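PDB 2VBF: branched-chain alpha-ketoacid decarboxylase, which probably decarboxylates branched-chain and aromatic alpha-keto acids to aldehydes, using thiamine diphosphate and a magnesium ion. Local coordinates for residues L244-P258 and R344-Y358. Residues are numbered along the deposited sequence; the frame is centred on the assembly and turned at random.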
# COMPACT_ATOMS: atom_id res chain seq x y z
N LEU A 244 4.77 -13.92 26.07
CA LEU A 244 4.46 -14.41 27.41
C LEU A 244 3.46 -15.57 27.41
O LEU A 244 3.00 -16.00 28.48
CB LEU A 244 3.93 -13.25 28.27
CG LEU A 244 4.99 -12.25 28.73
CD1 LEU A 244 4.34 -10.97 29.22
CD2 LEU A 244 5.87 -12.86 29.83
N GLU A 245 3.13 -16.11 26.24
CA GLU A 245 2.14 -17.18 26.17
C GLU A 245 2.52 -18.39 27.02
O GLU A 245 1.69 -18.92 27.77
CB GLU A 245 1.88 -17.65 24.74
CG GLU A 245 1.37 -16.56 23.78
CD GLU A 245 2.49 -16.02 22.90
OE1 GLU A 245 3.54 -15.64 23.46
OE2 GLU A 245 2.34 -15.98 21.65
N LYS A 246 3.76 -18.86 26.88
CA LYS A 246 4.18 -20.06 27.61
C LYS A 246 4.17 -19.81 29.12
O LYS A 246 3.89 -20.71 29.90
CB LYS A 246 5.56 -20.52 27.16
CG LYS A 246 5.59 -21.02 25.73
CD LYS A 246 4.82 -22.30 25.55
CE LYS A 246 4.80 -22.77 24.11
NZ LYS A 246 6.17 -23.09 23.65
N THR A 247 4.47 -18.58 29.51
CA THR A 247 4.48 -18.15 30.92
C THR A 247 3.07 -18.21 31.52
O THR A 247 2.85 -18.78 32.60
CB THR A 247 5.07 -16.72 31.05
OG1 THR A 247 6.44 -16.73 30.61
CG2 THR A 247 5.00 -16.20 32.48
N VAL A 248 2.10 -17.64 30.81
CA VAL A 248 0.70 -17.69 31.23
C VAL A 248 0.15 -19.13 31.23
O VAL A 248 -0.57 -19.52 32.15
CB VAL A 248 -0.18 -16.77 30.35
CG1 VAL A 248 -1.65 -16.85 30.75
CG2 VAL A 248 0.32 -15.34 30.42
N THR A 249 0.48 -19.90 30.19
CA THR A 249 0.05 -21.28 30.08
C THR A 249 0.55 -22.07 31.29
O THR A 249 -0.23 -22.79 31.90
CB THR A 249 0.52 -21.90 28.74
OG1 THR A 249 -0.18 -21.27 27.65
CG2 THR A 249 0.29 -23.39 28.70
N GLN A 250 1.82 -21.88 31.66
CA GLN A 250 2.40 -22.56 32.83
C GLN A 250 1.69 -22.15 34.12
O GLN A 250 1.37 -22.99 34.95
CB GLN A 250 3.91 -22.29 32.94
CG GLN A 250 4.63 -23.14 34.00
CD GLN A 250 6.14 -22.92 34.02
OE1 GLN A 250 6.61 -21.84 34.38
NE2 GLN A 250 6.90 -23.94 33.65
N PHE A 251 1.47 -20.85 34.29
CA PHE A 251 0.74 -20.33 35.46
C PHE A 251 -0.66 -20.95 35.59
O PHE A 251 -1.04 -21.46 36.66
CB PHE A 251 0.63 -18.81 35.39
CG PHE A 251 -0.22 -18.20 36.47
CD1 PHE A 251 0.15 -18.34 37.81
CD2 PHE A 251 -1.37 -17.49 36.16
CE1 PHE A 251 -0.62 -17.77 38.82
CE2 PHE A 251 -2.15 -16.92 37.18
CZ PHE A 251 -1.77 -17.07 38.51
N VAL A 252 -1.41 -20.93 34.51
CA VAL A 252 -2.77 -21.49 34.49
C VAL A 252 -2.75 -23.00 34.72
O VAL A 252 -3.62 -23.54 35.41
CB VAL A 252 -3.51 -21.14 33.16
CG1 VAL A 252 -4.81 -21.90 33.03
CG2 VAL A 252 -3.73 -19.63 33.10
N SER A 253 -1.77 -23.68 34.12
CA SER A 253 -1.60 -25.12 34.27
C SER A 253 -1.41 -25.49 35.74
O SER A 253 -2.08 -26.39 36.26
CB SER A 253 -0.36 -25.56 33.46
OG SER A 253 -0.18 -26.95 33.52
N GLU A 254 -0.50 -24.79 36.40
CA GLU A 254 -0.11 -25.11 37.78
C GLU A 254 -1.25 -24.82 38.77
O GLU A 254 -1.46 -25.58 39.72
CB GLU A 254 1.18 -24.35 38.17
CG GLU A 254 2.41 -24.85 37.39
CD GLU A 254 3.68 -23.99 37.56
OE1 GLU A 254 3.59 -22.86 38.06
OE2 GLU A 254 4.78 -24.46 37.17
N THR A 255 -1.98 -23.74 38.53
CA THR A 255 -3.04 -23.26 39.44
C THR A 255 -4.45 -23.79 39.12
O THR A 255 -5.36 -23.66 39.94
CB THR A 255 -3.14 -21.73 39.42
OG1 THR A 255 -3.46 -21.30 38.09
CG2 THR A 255 -1.83 -21.09 39.85
N LYS A 256 -4.62 -24.34 37.91
CA LYS A 256 -5.90 -24.87 37.40
C LYS A 256 -6.97 -23.80 37.22
O LYS A 256 -8.15 -24.13 37.11
CB LYS A 256 -6.43 -26.01 38.30
CG LYS A 256 -5.39 -27.06 38.61
CD LYS A 256 -6.02 -28.27 39.30
CE LYS A 256 -4.95 -29.31 39.68
NZ LYS A 256 -3.89 -28.71 40.55
N LEU A 257 -6.56 -22.54 37.15
CA LEU A 257 -7.51 -21.42 37.09
C LEU A 257 -8.28 -21.45 35.78
O LEU A 257 -7.68 -21.69 34.73
CB LEU A 257 -6.80 -20.08 37.24
CG LEU A 257 -6.29 -19.72 38.64
CD1 LEU A 257 -5.24 -18.61 38.56
CD2 LEU A 257 -7.46 -19.31 39.55
N PRO A 258 -9.61 -21.21 35.82
CA PRO A 258 -10.35 -21.05 34.57
C PRO A 258 -9.79 -19.89 33.75
O PRO A 258 -9.40 -18.86 34.31
CB PRO A 258 -11.78 -20.74 35.05
CG PRO A 258 -11.84 -21.26 36.44
CD PRO A 258 -10.48 -21.08 37.00
N ARG A 344 5.47 -6.87 31.73
CA ARG A 344 6.23 -8.11 31.58
C ARG A 344 6.69 -8.63 32.94
O ARG A 344 6.53 -9.82 33.24
CB ARG A 344 7.44 -7.86 30.67
CG ARG A 344 8.38 -9.05 30.45
CD ARG A 344 9.75 -8.55 30.04
NE ARG A 344 10.72 -9.62 29.83
CZ ARG A 344 11.99 -9.42 29.48
NH1 ARG A 344 12.46 -8.18 29.30
NH2 ARG A 344 12.80 -10.46 29.31
N ALA A 345 7.26 -7.73 33.74
CA ALA A 345 7.74 -8.06 35.09
C ALA A 345 6.63 -8.68 35.94
O ALA A 345 6.84 -9.71 36.57
CB ALA A 345 8.29 -6.80 35.77
N VAL A 346 5.46 -8.07 35.93
CA VAL A 346 4.37 -8.55 36.76
C VAL A 346 3.88 -9.92 36.28
O VAL A 346 3.75 -10.86 37.07
CB VAL A 346 3.22 -7.53 36.88
CG1 VAL A 346 2.07 -8.11 37.69
CG2 VAL A 346 3.73 -6.24 37.54
N VAL A 347 3.66 -10.06 34.97
CA VAL A 347 3.15 -11.32 34.43
C VAL A 347 4.13 -12.47 34.68
O VAL A 347 3.71 -13.57 35.04
CB VAL A 347 2.82 -11.20 32.92
CG1 VAL A 347 2.44 -12.55 32.32
CG2 VAL A 347 1.69 -10.20 32.74
N SER A 348 5.43 -12.21 34.53
CA SER A 348 6.44 -13.25 34.74
C SER A 348 6.65 -13.57 36.22
O SER A 348 7.28 -14.58 36.55
CB SER A 348 7.77 -12.86 34.08
OG SER A 348 8.29 -11.67 34.63
N SER A 349 6.13 -12.74 37.12
CA SER A 349 6.21 -13.00 38.56
C SER A 349 5.01 -13.79 39.08
O SER A 349 4.93 -14.11 40.27
CB SER A 349 6.35 -11.68 39.34
OG SER A 349 5.20 -10.87 39.18
N LEU A 350 4.07 -14.13 38.19
CA LEU A 350 2.87 -14.86 38.61
C LEU A 350 3.18 -16.26 39.14
O LEU A 350 2.51 -16.73 40.06
CB LEU A 350 1.85 -14.95 37.47
CG LEU A 350 1.09 -13.66 37.13
CD1 LEU A 350 0.20 -13.89 35.91
CD2 LEU A 350 0.27 -13.15 38.32
N SER A 351 4.20 -16.92 38.58
CA SER A 351 4.57 -18.26 39.06
C SER A 351 5.51 -18.24 40.29
O SER A 351 5.90 -19.30 40.77
CB SER A 351 5.11 -19.13 37.92
OG SER A 351 4.05 -19.76 37.20
N GLU A 352 5.85 -17.05 40.78
CA GLU A 352 6.36 -16.91 42.15
C GLU A 352 5.25 -17.15 43.17
O GLU A 352 5.53 -17.41 44.35
CB GLU A 352 6.90 -15.49 42.42
CG GLU A 352 8.23 -15.12 41.78
CD GLU A 352 8.59 -13.65 42.03
OE1 GLU A 352 8.11 -13.07 43.03
OE2 GLU A 352 9.36 -13.07 41.22
N LEU A 353 4.00 -17.01 42.74
CA LEU A 353 2.86 -17.17 43.63
C LEU A 353 2.61 -18.65 43.83
O LEU A 353 2.48 -19.42 42.87
CB LEU A 353 1.59 -16.50 43.08
CG LEU A 353 1.69 -15.01 42.75
CD1 LEU A 353 0.34 -14.49 42.30
CD2 LEU A 353 2.21 -14.19 43.93
N LYS A 354 2.57 -19.04 45.10
CA LYS A 354 2.40 -20.42 45.49
C LYS A 354 1.08 -20.64 46.20
O LYS A 354 0.50 -19.71 46.78
CB LYS A 354 3.56 -20.84 46.41
CG LYS A 354 4.92 -20.81 45.73
CD LYS A 354 5.04 -21.94 44.71
CE LYS A 354 6.28 -21.82 43.86
NZ LYS A 354 6.33 -22.93 42.89
N GLY A 355 0.59 -21.87 46.15
CA GLY A 355 -0.56 -22.26 46.92
C GLY A 355 -1.90 -21.91 46.32
O GLY A 355 -2.92 -22.11 46.96
N ILE A 356 -1.90 -21.41 45.08
CA ILE A 356 -3.15 -21.13 44.37
C ILE A 356 -3.59 -22.38 43.63
O ILE A 356 -2.86 -22.90 42.78
CB ILE A 356 -3.01 -19.95 43.37
CG1 ILE A 356 -2.58 -18.67 44.10
CG2 ILE A 356 -4.33 -19.73 42.64
CD1 ILE A 356 -2.02 -17.59 43.20
N GLU A 357 -4.79 -22.86 43.96
CA GLU A 357 -5.34 -24.05 43.34
C GLU A 357 -6.86 -23.96 43.24
O GLU A 357 -7.56 -24.02 44.25
CB GLU A 357 -4.91 -25.30 44.11
CG GLU A 357 -5.26 -26.60 43.40
CD GLU A 357 -4.92 -27.84 44.23
OE1 GLU A 357 -4.06 -27.75 45.14
OE2 GLU A 357 -5.52 -28.89 43.95
N TYR A 358 -7.36 -23.80 42.02
CA TYR A 358 -8.80 -23.81 41.77
C TYR A 358 -9.33 -25.24 41.92
O TYR A 358 -8.81 -26.17 41.31
CB TYR A 358 -9.11 -23.30 40.37
CG TYR A 358 -10.58 -23.29 40.03
CD1 TYR A 358 -11.46 -22.43 40.68
CD2 TYR A 358 -11.09 -24.14 39.06
CE1 TYR A 358 -12.82 -22.42 40.37
CE2 TYR A 358 -12.43 -24.14 38.75
CZ TYR A 358 -13.29 -23.28 39.40
OH TYR A 358 -14.62 -23.31 39.05
O HOH W 1 4.36 -19.00 34.65
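Phe251 and Leu350 meet at the apolar centre. Leu350 CB sits over one face of the Phe251 ring, 3.9 Å from its centroid, and Leu350 CD1 reaches the CD2 side. With CG anti to the backbone N (chi1 174°), the Phe251 ring reaches toward segment 344-358 and meets Leu350. Toward the start of helix 245-255, Val347 CG1 packs between Leu244 CD1 and Val248 CG2, 4.0 Å from each. Toward its end, Thr255 and Ile356 lie side by side. Thr255 OG1 turns back to donate to Phe251 O (2.8 Å), which leaves CG2 against Ile356 CB. Leu257 also touches Leu225 of helix 212-227.

At the C-terminal end of helix 245-255, Tyr358 N donates to Thr255 O at 2.9 Å, nearly straight. Pro258 CD stands over one face of the Tyr358 ring, 3.8 Å from the centroid, and the Tyr358 hydroxyl is bonded to Gln361 O. With an alanine at Tyr358, Pro258 CD and CG would probably lose the aromatic face they lie on, and Gln361 O its hydroxyl partner.

At the polar edge, Ser351 OG lies 3.2 Å from Glu254 OE1, and a water joins Ser351 OG to Thr247 O. Lys256 NZ and Glu357 OE2 form a long salt bridge of 3.8 Å.

The contact joins helix 245-255 to the end of helix 343-348 and the chain that follows it. Helix 245-255, with the short helix 237-241, lies in the beta-alpha-beta crossover between the adjacent parallel strands 231-235 and 259-261. This is helix-to-helix and helix-to-loop packing beside the central-domain sheet of a thiamine diphosphate enzyme, away from the cofactor sites.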